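Local structure of metazoan TIR-STING fusion (Crassostrea gigas, 6WT6) at residues Y263-D268 with Y273-E278; F217-Q222 with R344-E349; Q305-Y310 with I329-D334; G178-Y183 with Y310-R315. The protein joins a TIR domain to a STING-type ligand-binding domain in a single chain, two copies of which make up the assembly. All blocks are in the same frame, centred on the assembly; numbering follows the deposited sequence.

Contact 1. Residues Y263-D268 with Y273-E278; sequences YSVTDD and YFFAGE
Tyr263 and Phe275 form a hydrogen-bonded pair in an antiparallel beta hairpin, built from strands 260-266 and 272-279 of the mixed sheet of the STING domain. Tyr263 N reaches Phe275 O at 2.9 Å in an almost straight N-H...O bond (175°), and Phe275 N answers to Tyr263 O. Val265 and Tyr273, the next hydrogen-bonded pair, repeat the two N-H to O=C bonds, with Tyr273 N 2.7 Å from Val265 O.

The tight part is the face shared by Tyr263, Val265, Tyr273 and Phe275. Phe275 holds CG between its backbone N and carbonyl carbon (chi1 63°), which swings the ring across the neighbouring strand. Tyr263 CB then sits over the ring face as a CH-pi contact, 3.5 Å from Phe275 CZ, while Val265 CG1 lies 3.8 Å from Phe275 CE1. Val265 and Phe275 suit this face because helix 341-356 packs on them.

The other face is looser: Ser264 OG stands over one face of the partly exposed Phe274 ring. At the partly exposed hairpin end, Asp267 OD2 approaches the Tyr273 ring edge but makes its salt bridge with Lys351. Tyr263 OH is hydrogen-bonded to Ser229 OG; a water linked weakly to that hydroxyl donates to Gly277 O at 2.8 Å.

Contact 2. Residues F217-Q222 with R344-E349; sequences FLFFPQ and RLICNE
Helix-on-sheet packing within the STING domain brings Phe217 and Phe219 of strand 212-221 against Glu349 and Ile346 of helix 341-356. Alternate residues of a strand point to the same face, so the two phenylalanines both serve the helix; Ile346 and Glu349, three residues apart, lie on the side of the helix turned toward them. Large flat rings suit the strand positions because they span the gap between the two backbones, whose nearest CA atoms, those of Phe217 and Glu349, are 8.7 Å apart.

Ile346 keeps its chain extended beyond CG1 (chi2 177°), carrying CD1 out to 3.8 Å from Phe219 CZ. Its CG1 lies equally near Phe219 CE1, and the two side chains cross at about a right angle. Phe275 of the adjacent strand touches both residues and joins this apolar cluster.

At Phe217 the partner is amphipathic. Phe217 CE1 comes within 3.8 Å of Glu349 CB, using the aliphatic root of the glutamate, while the ring and carboxylate planes stand 60° apart. Glutamate suits this partly exposed border: its CB packs on the ring while the carboxylate can turn elsewhere, where OE1 forms a long, weak ion pair with Lys328.

On the exposed side of the helix, Asn348 doubles the hold on one carbonyl. Arg344 O accepts Asn348 N at 3.1 Å and, from the opposite face of its plane, Asn348 ND2 at 2.9 Å.

Contact 3. Residues Q305-Y310 with I329-D334; sequences QSMRFY and IVFYKD
A Met-aromatic contact and an aliphatic-aromatic one join helix 299-319 to strand 327-332, the last strand on its side of the mixed sheet in the STING domain. Met307 and Tyr310, three residues apart, lie near one another on the helix, while Ile329 and Phe331 alternate along the strand so that both project to the helix. Val330, between them, turns away.

Met307 SD lies 4.1 Å from Phe331 CE1 and 4.7 Å from the ring centroid, 33° off the ring normal. It therefore approaches obliquely, and the two side chains cross at about a right angle. The methionine chain is bent at both chi2 and chi3, and a flexible thioether fits well beside a rigid ring. Phe331 also meets the ring of Phe220 on the neighbouring strand.

The second subunit joins in here: its Val78 packs on both Met307 and Tyr310, and its Asp79 takes the hydrogen bond of Tyr310 OH. Tyrosine thus suits a place between an apolar interior and a polar partner across the dimer, since its ring packs while its hydroxyl reaches on.

With CG opposite its backbone N (chi1 179°), Tyr310 extends toward the strand and slides past Ile329 in the reverse direction. The branched isoleucine offers its CG2 methyl to the ring edge, near the ring plane, at 3.4 Å from Tyr310 CE1 and 3.8 Å from Tyr310 CD1.

Contact 4. Residues G178-Y183 with Y310-R315; sequences GFAWGY and YLTLKR
Tyr183 N donates to Phe179 O at 2.8 Å, one of the main-chain bonds of helix 176-204, whose residues Ala180 and Tyr183, three apart, lie on the side turned to helix 299-319. The two helices run in roughly the same sense, their local axes inclined by 36° and 8.7 Å apart at closest approach.

The small side chain of Ala180 permits a close backbone approach here: its CA comes within 5.0 Å of Leu313 CA, and its CB rests 3.8 Å from both Thr312 CG2 and Leu313 N. Threonine suits the facing position because its two branches divide the work: CG2 turns to the alanine, whereas OG1 bonds Arg308 O one turn back in its own helix, so the hydroxyl is satisfied without a partner across the interface.

One turn beyond Ala180, Tyr183 adds a broader surface. A near-trans first torsion (chi1 -174°) carries the Tyr183 ring out toward the other helix, and it presents an edge to Leu313, whose CD2 methyl lies in the ring plane, 3.8 Å from Tyr183 CD2. Leucine suits the place because its apolar methyls meet the tyrosine edge, and CD2 also packs against Ile329 of the sheet.

Phe179 packs on Gly178 of the second subunit. This pairing of helices beside the subunit boundary is consistent with the dimeric architecture of STING ligand-binding domains.

All four contacts are largely buried within the STING domain, but their chemistry follows their place. Contact 1 alone adds main-chain hydrogen bonds across its segments to side-chain packing; the others rest on side-chain packing. Contacts 1 and 2 meet where strands 272-279 and 212-221 are neighbours, and Phe275 packs on Ile346. Contact 2 and contact 3 are likewise joined through adjacent strands: Leu218 O and Val330 N are 2.6 Å apart, a probable hydrogen bond. Contacts 3 and 4 share Tyr310 and helix 299-319, and both touch the second subunit, whereas contacts 1 and 2 touch no other chain. Thus contacts 1 and 2 lie within one subunit, while 3 and 4 also border the second.

Contact 1. Residues Y263-D268 with Y273-E278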
# COMPACT_ATOMS: atom_id res chain seq x y z
N TYR A 263 -6.26 -7.15 -29.27
CA TYR A 263 -6.12 -6.06 -30.22
C TYR A 263 -5.19 -6.48 -31.35
O TYR A 263 -4.45 -7.47 -31.24
CB TYR A 263 -5.59 -4.79 -29.56
CG TYR A 263 -6.46 -4.24 -28.46
CD1 TYR A 263 -7.47 -3.34 -28.73
CD2 TYR A 263 -6.27 -4.63 -27.13
CE1 TYR A 263 -8.27 -2.83 -27.73
CE2 TYR A 263 -7.07 -4.13 -26.12
CZ TYR A 263 -8.07 -3.22 -26.43
OH TYR A 263 -8.87 -2.72 -25.44
N SER A 264 -5.23 -5.72 -32.43
CA SER A 264 -4.33 -5.88 -33.56
C SER A 264 -3.57 -4.58 -33.79
O SER A 264 -4.05 -3.49 -33.47
CB SER A 264 -5.10 -6.25 -34.83
OG SER A 264 -4.22 -6.73 -35.84
N VAL A 265 -2.37 -4.72 -34.35
CA VAL A 265 -1.52 -3.57 -34.62
C VAL A 265 -0.67 -3.89 -35.85
O VAL A 265 -0.21 -5.03 -36.02
CB VAL A 265 -0.67 -3.22 -33.38
CG1 VAL A 265 0.17 -4.40 -32.93
CG2 VAL A 265 0.21 -2.04 -33.65
N THR A 266 -0.48 -2.90 -36.71
CA THR A 266 0.19 -3.07 -38.00
C THR A 266 1.58 -2.45 -37.95
O THR A 266 1.73 -1.30 -37.54
CB THR A 266 -0.63 -2.43 -39.13
OG1 THR A 266 -1.95 -2.98 -39.13
CG2 THR A 266 0.02 -2.70 -40.47
N ASP A 267 2.59 -3.22 -38.38
CA ASP A 267 3.96 -2.73 -38.39
C ASP A 267 4.23 -2.05 -39.73
O ASP A 267 3.30 -1.70 -40.46
CB ASP A 267 4.92 -3.88 -38.08
CG ASP A 267 4.99 -4.91 -39.19
OD1 ASP A 267 4.04 -5.00 -39.99
OD2 ASP A 267 6.01 -5.64 -39.26
N ASP A 268 5.50 -1.84 -40.08
CA ASP A 268 5.81 -1.10 -41.30
C ASP A 268 5.51 -1.90 -42.56
O ASP A 268 5.22 -1.30 -43.60
CB ASP A 268 7.28 -0.66 -41.29
CG ASP A 268 7.63 0.21 -40.11
OD1 ASP A 268 6.72 0.86 -39.54
OD2 ASP A 268 8.81 0.25 -39.75
N TYR A 273 -0.04 -7.69 -36.09
CA TYR A 273 0.41 -8.38 -34.89
C TYR A 273 -0.68 -8.28 -33.84
O TYR A 273 -1.26 -7.21 -33.64
CB TYR A 273 1.72 -7.78 -34.38
CG TYR A 273 2.93 -8.26 -35.14
CD1 TYR A 273 3.31 -7.65 -36.33
CD2 TYR A 273 3.68 -9.33 -34.69
CE1 TYR A 273 4.42 -8.09 -37.04
CE2 TYR A 273 4.79 -9.78 -35.39
CZ TYR A 273 5.15 -9.15 -36.56
OH TYR A 273 6.26 -9.60 -37.26
N PHE A 274 -0.97 -9.40 -33.18
CA PHE A 274 -2.05 -9.51 -32.22
C PHE A 274 -1.50 -9.59 -30.80
O PHE A 274 -0.42 -10.13 -30.56
CB PHE A 274 -2.92 -10.74 -32.50
CG PHE A 274 -3.68 -10.67 -33.80
CD1 PHE A 274 -3.09 -11.04 -34.99
CD2 PHE A 274 -5.01 -10.26 -33.81
CE1 PHE A 274 -3.79 -10.99 -36.18
CE2 PHE A 274 -5.72 -10.20 -35.00
CZ PHE A 274 -5.11 -10.57 -36.19
N PHE A 275 -2.26 -9.04 -29.86
CA PHE A 275 -1.84 -9.09 -28.47
C PHE A 275 -3.05 -8.96 -27.56
O PHE A 275 -4.02 -8.26 -27.89
CB PHE A 275 -0.82 -7.99 -28.16
CG PHE A 275 -1.35 -6.59 -28.32
CD1 PHE A 275 -1.42 -5.99 -29.57
CD2 PHE A 275 -1.77 -5.86 -27.22
CE1 PHE A 275 -1.90 -4.69 -29.72
CE2 PHE A 275 -2.25 -4.56 -27.36
CZ PHE A 275 -2.32 -3.98 -28.61
N ALA A 276 -2.99 -9.65 -26.43
CA ALA A 276 -3.89 -9.36 -25.32
C ALA A 276 -3.28 -8.23 -24.50
O ALA A 276 -2.10 -8.29 -24.13
CB ALA A 276 -4.11 -10.59 -24.45
N GLY A 277 -4.05 -7.19 -24.25
CA GLY A 277 -3.52 -6.01 -23.59
C GLY A 277 -4.57 -5.27 -22.80
O GLY A 277 -5.76 -5.29 -23.12
N GLU A 278 -4.11 -4.59 -21.75
CA GLU A 278 -4.97 -3.75 -20.94
C GLU A 278 -4.09 -2.83 -20.10
O GLU A 278 -2.88 -3.06 -19.95
CB GLU A 278 -5.89 -4.59 -20.05
CG GLU A 278 -5.14 -5.45 -19.04
CD GLU A 278 -6.02 -6.51 -18.41
OE1 GLU A 278 -6.90 -7.05 -19.12
OE2 GLU A 278 -5.85 -6.81 -17.21
O HOH W 1 -8.13 -3.94 -22.45

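Contact 2. Residues F217-Q222 with R344-E349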
# COMPACT_ATOMS: atom_id res chain seq x y z
N PHE A 217 0.06 -8.14 -22.15
CA PHE A 217 0.79 -6.89 -22.10
C PHE A 217 0.04 -5.90 -21.22
O PHE A 217 -1.13 -5.59 -21.48
CB PHE A 217 1.02 -6.33 -23.50
CG PHE A 217 2.04 -7.10 -24.29
CD1 PHE A 217 3.33 -6.62 -24.43
CD2 PHE A 217 1.72 -8.32 -24.86
CE1 PHE A 217 4.28 -7.34 -25.14
CE2 PHE A 217 2.66 -9.04 -25.57
CZ PHE A 217 3.94 -8.55 -25.71
N LEU A 218 0.70 -5.42 -20.17
CA LEU A 218 0.10 -4.53 -19.18
C LEU A 218 0.69 -3.14 -19.38
O LEU A 218 1.91 -2.96 -19.29
CB LEU A 218 0.37 -5.03 -17.76
CG LEU A 218 -0.15 -6.43 -17.42
CD1 LEU A 218 0.46 -6.89 -16.11
CD2 LEU A 218 -1.67 -6.44 -17.35
N PHE A 219 -0.17 -2.16 -19.66
CA PHE A 219 0.28 -0.85 -20.09
C PHE A 219 0.36 0.10 -18.90
O PHE A 219 -0.58 0.20 -18.10
CB PHE A 219 -0.65 -0.30 -21.18
CG PHE A 219 -0.51 -1.03 -22.48
CD1 PHE A 219 0.43 -0.63 -23.41
CD2 PHE A 219 -1.29 -2.14 -22.75
CE1 PHE A 219 0.57 -1.32 -24.61
CE2 PHE A 219 -1.16 -2.83 -23.94
CZ PHE A 219 -0.22 -2.42 -24.87
N PHE A 220 1.49 0.80 -18.80
CA PHE A 220 1.84 1.62 -17.64
C PHE A 220 2.27 2.98 -18.17
O PHE A 220 3.47 3.26 -18.31
CB PHE A 220 2.95 0.94 -16.83
CG PHE A 220 3.15 1.49 -15.44
CD1 PHE A 220 3.01 2.85 -15.17
CD2 PHE A 220 3.49 0.64 -14.40
CE1 PHE A 220 3.19 3.34 -13.88
CE2 PHE A 220 3.68 1.12 -13.12
CZ PHE A 220 3.53 2.47 -12.86
N PRO A 221 1.31 3.85 -18.50
CA PRO A 221 1.67 5.22 -18.90
C PRO A 221 2.28 5.98 -17.74
O PRO A 221 1.83 5.88 -16.60
CB PRO A 221 0.32 5.82 -19.33
CG PRO A 221 -0.69 5.04 -18.55
CD PRO A 221 -0.14 3.64 -18.49
N GLN A 222 3.32 6.77 -18.04
CA GLN A 222 4.05 7.47 -16.98
C GLN A 222 3.16 8.44 -16.23
O GLN A 222 3.36 8.67 -15.03
CB GLN A 222 5.25 8.20 -17.56
CG GLN A 222 6.08 8.93 -16.52
CD GLN A 222 7.32 9.59 -17.10
OE1 GLN A 222 7.57 9.51 -18.30
NE2 GLN A 222 8.09 10.25 -16.25
N ARG A 344 3.70 1.60 -33.12
CA ARG A 344 5.09 1.19 -33.30
C ARG A 344 5.71 0.70 -31.99
O ARG A 344 6.55 -0.20 -32.01
CB ARG A 344 5.92 2.35 -33.87
CG ARG A 344 7.37 1.98 -34.16
CD ARG A 344 8.07 3.05 -34.98
NE ARG A 344 7.48 3.19 -36.31
CZ ARG A 344 6.67 4.19 -36.67
NH1 ARG A 344 6.35 5.13 -35.79
NH2 ARG A 344 6.18 4.24 -37.90
N LEU A 345 5.29 1.28 -30.87
CA LEU A 345 5.79 0.82 -29.58
C LEU A 345 5.34 -0.61 -29.29
O LEU A 345 6.13 -1.45 -28.86
CB LEU A 345 5.33 1.77 -28.48
CG LEU A 345 5.53 1.23 -27.06
CD1 LEU A 345 7.01 1.07 -26.76
CD2 LEU A 345 4.86 2.15 -26.05
N ILE A 346 4.06 -0.90 -29.54
CA ILE A 346 3.52 -2.22 -29.23
C ILE A 346 4.12 -3.28 -30.15
O ILE A 346 4.48 -4.38 -29.70
CB ILE A 346 1.99 -2.21 -29.31
CG1 ILE A 346 1.41 -1.21 -28.31
CG2 ILE A 346 1.43 -3.60 -29.04
CD1 ILE A 346 -0.11 -1.08 -28.38
N CYS A 347 4.23 -2.99 -31.45
CA CYS A 347 4.87 -3.92 -32.38
C CYS A 347 6.29 -4.24 -31.95
O CYS A 347 6.75 -5.38 -32.09
CB CYS A 347 4.86 -3.35 -33.80
SG CYS A 347 3.29 -3.44 -34.66
N ASN A 348 7.01 -3.24 -31.45
CA ASN A 348 8.35 -3.50 -30.94
C ASN A 348 8.32 -4.46 -29.76
O ASN A 348 9.15 -5.36 -29.67
CB ASN A 348 9.03 -2.18 -30.55
CG ASN A 348 9.88 -1.61 -31.67
OD1 ASN A 348 10.98 -2.09 -31.92
ND2 ASN A 348 9.37 -0.58 -32.33
N GLU A 349 7.36 -4.28 -28.84
CA GLU A 349 7.30 -5.15 -27.68
C GLU A 349 6.85 -6.55 -28.05
O GLU A 349 7.37 -7.54 -27.52
CB GLU A 349 6.37 -4.56 -26.62
CG GLU A 349 7.05 -3.56 -25.70
CD GLU A 349 8.16 -4.18 -24.86
OE1 GLU A 349 8.20 -5.42 -24.73
OE2 GLU A 349 8.99 -3.41 -24.32

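Contact 3. Residues Q305-Y310 with I329-D334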
# COMPACT_ATOMS: atom_id res chain seq x y z
N GLN A 305 6.41 6.98 -6.38
CA GLN A 305 5.47 5.94 -5.94
C GLN A 305 5.23 4.92 -7.04
O GLN A 305 5.19 3.71 -6.78
CB GLN A 305 4.15 6.58 -5.52
CG GLN A 305 4.23 7.47 -4.28
CD GLN A 305 4.03 6.71 -2.98
OE1 GLN A 305 4.10 5.48 -2.94
NE2 GLN A 305 3.77 7.45 -1.91
N SER A 306 5.08 5.38 -8.29
CA SER A 306 4.74 4.46 -9.37
C SER A 306 5.92 3.58 -9.77
O SER A 306 5.71 2.47 -10.29
CB SER A 306 4.21 5.24 -10.58
OG SER A 306 5.16 6.17 -11.05
N MET A 307 7.16 4.04 -9.57
CA MET A 307 8.32 3.18 -9.83
C MET A 307 8.56 2.19 -8.70
O MET A 307 9.04 1.08 -8.94
CB MET A 307 9.58 4.02 -10.07
CG MET A 307 9.55 4.86 -11.34
SD MET A 307 8.75 3.99 -12.72
CE MET A 307 10.00 2.82 -13.17
N ARG A 308 8.25 2.58 -7.46
CA ARG A 308 8.26 1.62 -6.36
C ARG A 308 7.21 0.54 -6.58
O ARG A 308 7.48 -0.65 -6.39
CB ARG A 308 8.03 2.33 -5.03
CG ARG A 308 9.23 3.10 -4.52
CD ARG A 308 8.82 3.98 -3.36
NE ARG A 308 9.97 4.62 -2.72
CZ ARG A 308 9.88 5.54 -1.78
NH1 ARG A 308 8.68 5.96 -1.37
NH2 ARG A 308 10.98 6.06 -1.25
N PHE A 309 5.99 0.95 -6.97
CA PHE A 309 4.96 -0.02 -7.32
C PHE A 309 5.44 -0.93 -8.45
O PHE A 309 5.30 -2.16 -8.38
CB PHE A 309 3.68 0.70 -7.73
CG PHE A 309 2.71 -0.17 -8.50
CD1 PHE A 309 2.01 -1.19 -7.87
CD2 PHE A 309 2.51 0.03 -9.86
CE1 PHE A 309 1.12 -1.98 -8.58
CE2 PHE A 309 1.63 -0.76 -10.57
CZ PHE A 309 0.93 -1.77 -9.93
N TYR A 310 6.01 -0.33 -9.50
CA TYR A 310 6.50 -1.09 -10.64
C TYR A 310 7.55 -2.11 -10.20
O TYR A 310 7.53 -3.27 -10.63
CB TYR A 310 7.07 -0.12 -11.67
CG TYR A 310 7.66 -0.73 -12.92
CD1 TYR A 310 6.89 -1.47 -13.79
CD2 TYR A 310 9.00 -0.53 -13.23
CE1 TYR A 310 7.44 -2.02 -14.94
CE2 TYR A 310 9.55 -1.07 -14.37
CZ TYR A 310 8.77 -1.81 -15.22
OH TYR A 310 9.32 -2.35 -16.36
N ILE A 329 4.97 -5.95 -18.65
CA ILE A 329 4.59 -4.58 -18.29
C ILE A 329 5.23 -3.63 -19.29
O ILE A 329 6.45 -3.66 -19.51
CB ILE A 329 5.02 -4.25 -16.85
CG1 ILE A 329 4.48 -5.31 -15.88
CG2 ILE A 329 4.51 -2.88 -16.46
CD1 ILE A 329 4.78 -5.00 -14.42
N VAL A 330 4.41 -2.78 -19.91
CA VAL A 330 4.85 -1.84 -20.93
C VAL A 330 4.79 -0.44 -20.33
O VAL A 330 3.73 0.19 -20.31
CB VAL A 330 4.00 -1.93 -22.20
CG1 VAL A 330 4.50 -0.94 -23.27
CG2 VAL A 330 3.97 -3.36 -22.75
N PHE A 331 5.92 0.05 -19.83
CA PHE A 331 6.01 1.42 -19.36
C PHE A 331 6.39 2.33 -20.53
O PHE A 331 7.28 2.01 -21.31
CB PHE A 331 7.04 1.54 -18.24
CG PHE A 331 7.14 2.93 -17.65
CD1 PHE A 331 6.36 3.30 -16.57
CD2 PHE A 331 8.03 3.86 -18.18
CE1 PHE A 331 6.45 4.57 -16.03
CE2 PHE A 331 8.13 5.13 -17.65
CZ PHE A 331 7.34 5.48 -16.58
N TYR A 332 5.70 3.47 -20.63
CA TYR A 332 5.94 4.37 -21.75
C TYR A 332 5.53 5.78 -21.36
O TYR A 332 4.66 5.98 -20.51
CB TYR A 332 5.16 3.92 -23.00
CG TYR A 332 3.66 3.93 -22.81
CD1 TYR A 332 3.00 2.84 -22.24
CD2 TYR A 332 2.89 5.02 -23.22
CE1 TYR A 332 1.62 2.85 -22.07
CE2 TYR A 332 1.52 5.03 -23.05
CZ TYR A 332 0.89 3.94 -22.48
OH TYR A 332 -0.48 3.96 -22.32
N LYS A 333 6.18 6.76 -22.00
CA LYS A 333 5.81 8.16 -21.87
C LYS A 333 4.61 8.43 -22.76
O LYS A 333 4.73 8.43 -23.99
CB LYS A 333 6.97 9.07 -22.25
CG LYS A 333 8.24 8.86 -21.44
CD LYS A 333 9.25 9.97 -21.68
CE LYS A 333 10.59 9.64 -21.04
NZ LYS A 333 11.51 10.81 -21.00
N ASP A 334 3.45 8.67 -22.14
CA ASP A 334 2.22 8.93 -22.89
C ASP A 334 2.17 10.41 -23.26
O ASP A 334 1.41 11.21 -22.71
CB ASP A 334 1.00 8.50 -22.09
CG ASP A 334 1.03 9.01 -20.67
OD1 ASP A 334 2.13 9.16 -20.10
OD2 ASP A 334 -0.06 9.27 -20.11

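Contact 4. Residues G178-Y183 with Y310-R315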
# COMPACT_ATOMS: atom_id res chain seq x y z
N GLY A 178 0.80 -2.12 -0.96
CA GLY A 178 -0.64 -2.32 -1.00
C GLY A 178 -1.15 -2.48 -2.42
O GLY A 178 -1.94 -3.38 -2.71
N PHE A 179 -0.70 -1.60 -3.32
CA PHE A 179 -1.08 -1.71 -4.73
C PHE A 179 -0.64 -3.04 -5.31
O PHE A 179 -1.44 -3.77 -5.92
CB PHE A 179 -0.49 -0.55 -5.54
CG PHE A 179 -1.22 0.76 -5.37
CD1 PHE A 179 -2.38 0.85 -4.62
CD2 PHE A 179 -0.74 1.91 -5.98
CE1 PHE A 179 -3.04 2.06 -4.47
CE2 PHE A 179 -1.40 3.13 -5.84
CZ PHE A 179 -2.55 3.20 -5.08
N ALA A 180 0.64 -3.39 -5.13
CA ALA A 180 1.21 -4.56 -5.80
C ALA A 180 0.60 -5.86 -5.28
O ALA A 180 0.16 -6.70 -6.07
CB ALA A 180 2.73 -4.57 -5.64
N TRP A 181 0.58 -6.05 -3.96
CA TRP A 181 0.01 -7.28 -3.42
C TRP A 181 -1.48 -7.38 -3.71
O TRP A 181 -1.99 -8.47 -3.99
CB TRP A 181 0.28 -7.37 -1.91
CG TRP A 181 1.70 -7.73 -1.58
CD1 TRP A 181 2.66 -6.90 -1.08
CD2 TRP A 181 2.32 -9.02 -1.73
NE1 TRP A 181 3.83 -7.59 -0.90
CE2 TRP A 181 3.65 -8.89 -1.30
CE3 TRP A 181 1.87 -10.26 -2.20
CZ2 TRP A 181 4.55 -9.96 -1.31
CZ3 TRP A 181 2.76 -11.32 -2.21
CH2 TRP A 181 4.08 -11.16 -1.77
N GLY A 182 -2.19 -6.25 -3.65
CA GLY A 182 -3.61 -6.27 -3.98
C GLY A 182 -3.88 -6.57 -5.44
O GLY A 182 -4.85 -7.25 -5.78
N TYR A 183 -3.02 -6.08 -6.33
CA TYR A 183 -3.17 -6.36 -7.76
C TYR A 183 -2.77 -7.80 -8.06
O TYR A 183 -3.39 -8.45 -8.91
CB TYR A 183 -2.33 -5.37 -8.57
CG TYR A 183 -2.46 -5.43 -10.08
CD1 TYR A 183 -3.71 -5.47 -10.70
CD2 TYR A 183 -1.33 -5.40 -10.89
CE1 TYR A 183 -3.82 -5.50 -12.08
CE2 TYR A 183 -1.43 -5.43 -12.26
CZ TYR A 183 -2.67 -5.48 -12.86
OH TYR A 183 -2.74 -5.51 -14.23
N TYR A 310 6.01 -0.33 -9.50
CA TYR A 310 6.50 -1.09 -10.64
C TYR A 310 7.55 -2.11 -10.20
O TYR A 310 7.53 -3.27 -10.63
CB TYR A 310 7.07 -0.12 -11.67
CG TYR A 310 7.66 -0.73 -12.92
CD1 TYR A 310 6.89 -1.47 -13.79
CD2 TYR A 310 9.00 -0.53 -13.23
CE1 TYR A 310 7.44 -2.02 -14.94
CE2 TYR A 310 9.55 -1.07 -14.37
CZ TYR A 310 8.77 -1.81 -15.22
OH TYR A 310 9.32 -2.35 -16.36
N LEU A 311 8.47 -1.69 -9.33
CA LEU A 311 9.51 -2.59 -8.85
C LEU A 311 8.95 -3.69 -7.95
O LEU A 311 9.36 -4.85 -8.05
CB LEU A 311 10.57 -1.77 -8.11
CG LEU A 311 11.72 -2.49 -7.41
CD1 LEU A 311 12.44 -3.42 -8.38
CD2 LEU A 311 12.68 -1.46 -6.83
N THR A 312 8.01 -3.34 -7.07
CA THR A 312 7.47 -4.33 -6.15
C THR A 312 6.64 -5.37 -6.88
O THR A 312 6.72 -6.57 -6.57
CB THR A 312 6.62 -3.64 -5.07
OG1 THR A 312 7.40 -2.63 -4.42
CG2 THR A 312 6.17 -4.66 -4.03
N LEU A 313 5.84 -4.94 -7.86
CA LEU A 313 5.07 -5.90 -8.65
C LEU A 313 5.99 -6.87 -9.39
O LEU A 313 5.69 -8.06 -9.48
CB LEU A 313 4.16 -5.15 -9.63
CG LEU A 313 3.17 -5.97 -10.45
CD1 LEU A 313 2.21 -6.76 -9.55
CD2 LEU A 313 2.40 -5.08 -11.42
N LYS A 314 7.12 -6.37 -9.90
CA LYS A 314 8.02 -7.25 -10.64
C LYS A 314 8.75 -8.23 -9.72
O LYS A 314 9.07 -9.34 -10.15
CB LYS A 314 9.01 -6.42 -11.45
CG LYS A 314 8.35 -5.65 -12.58
CD LYS A 314 9.28 -4.60 -13.17
CE LYS A 314 10.16 -5.19 -14.25
NZ LYS A 314 11.52 -5.51 -13.75
N ARG A 315 9.02 -7.84 -8.47
CA ARG A 315 9.62 -8.77 -7.53
C ARG A 315 8.66 -9.91 -7.21
O ARG A 315 9.07 -11.08 -7.13
CB ARG A 315 10.02 -8.05 -6.24
CG ARG A 315 10.99 -6.91 -6.42
CD ARG A 315 12.12 -7.00 -5.42
NE ARG A 315 12.87 -5.75 -5.29
CZ ARG A 315 12.72 -4.91 -4.27
NH1 ARG A 315 11.86 -5.18 -3.30
NH2 ARG A 315 13.43 -3.79 -4.23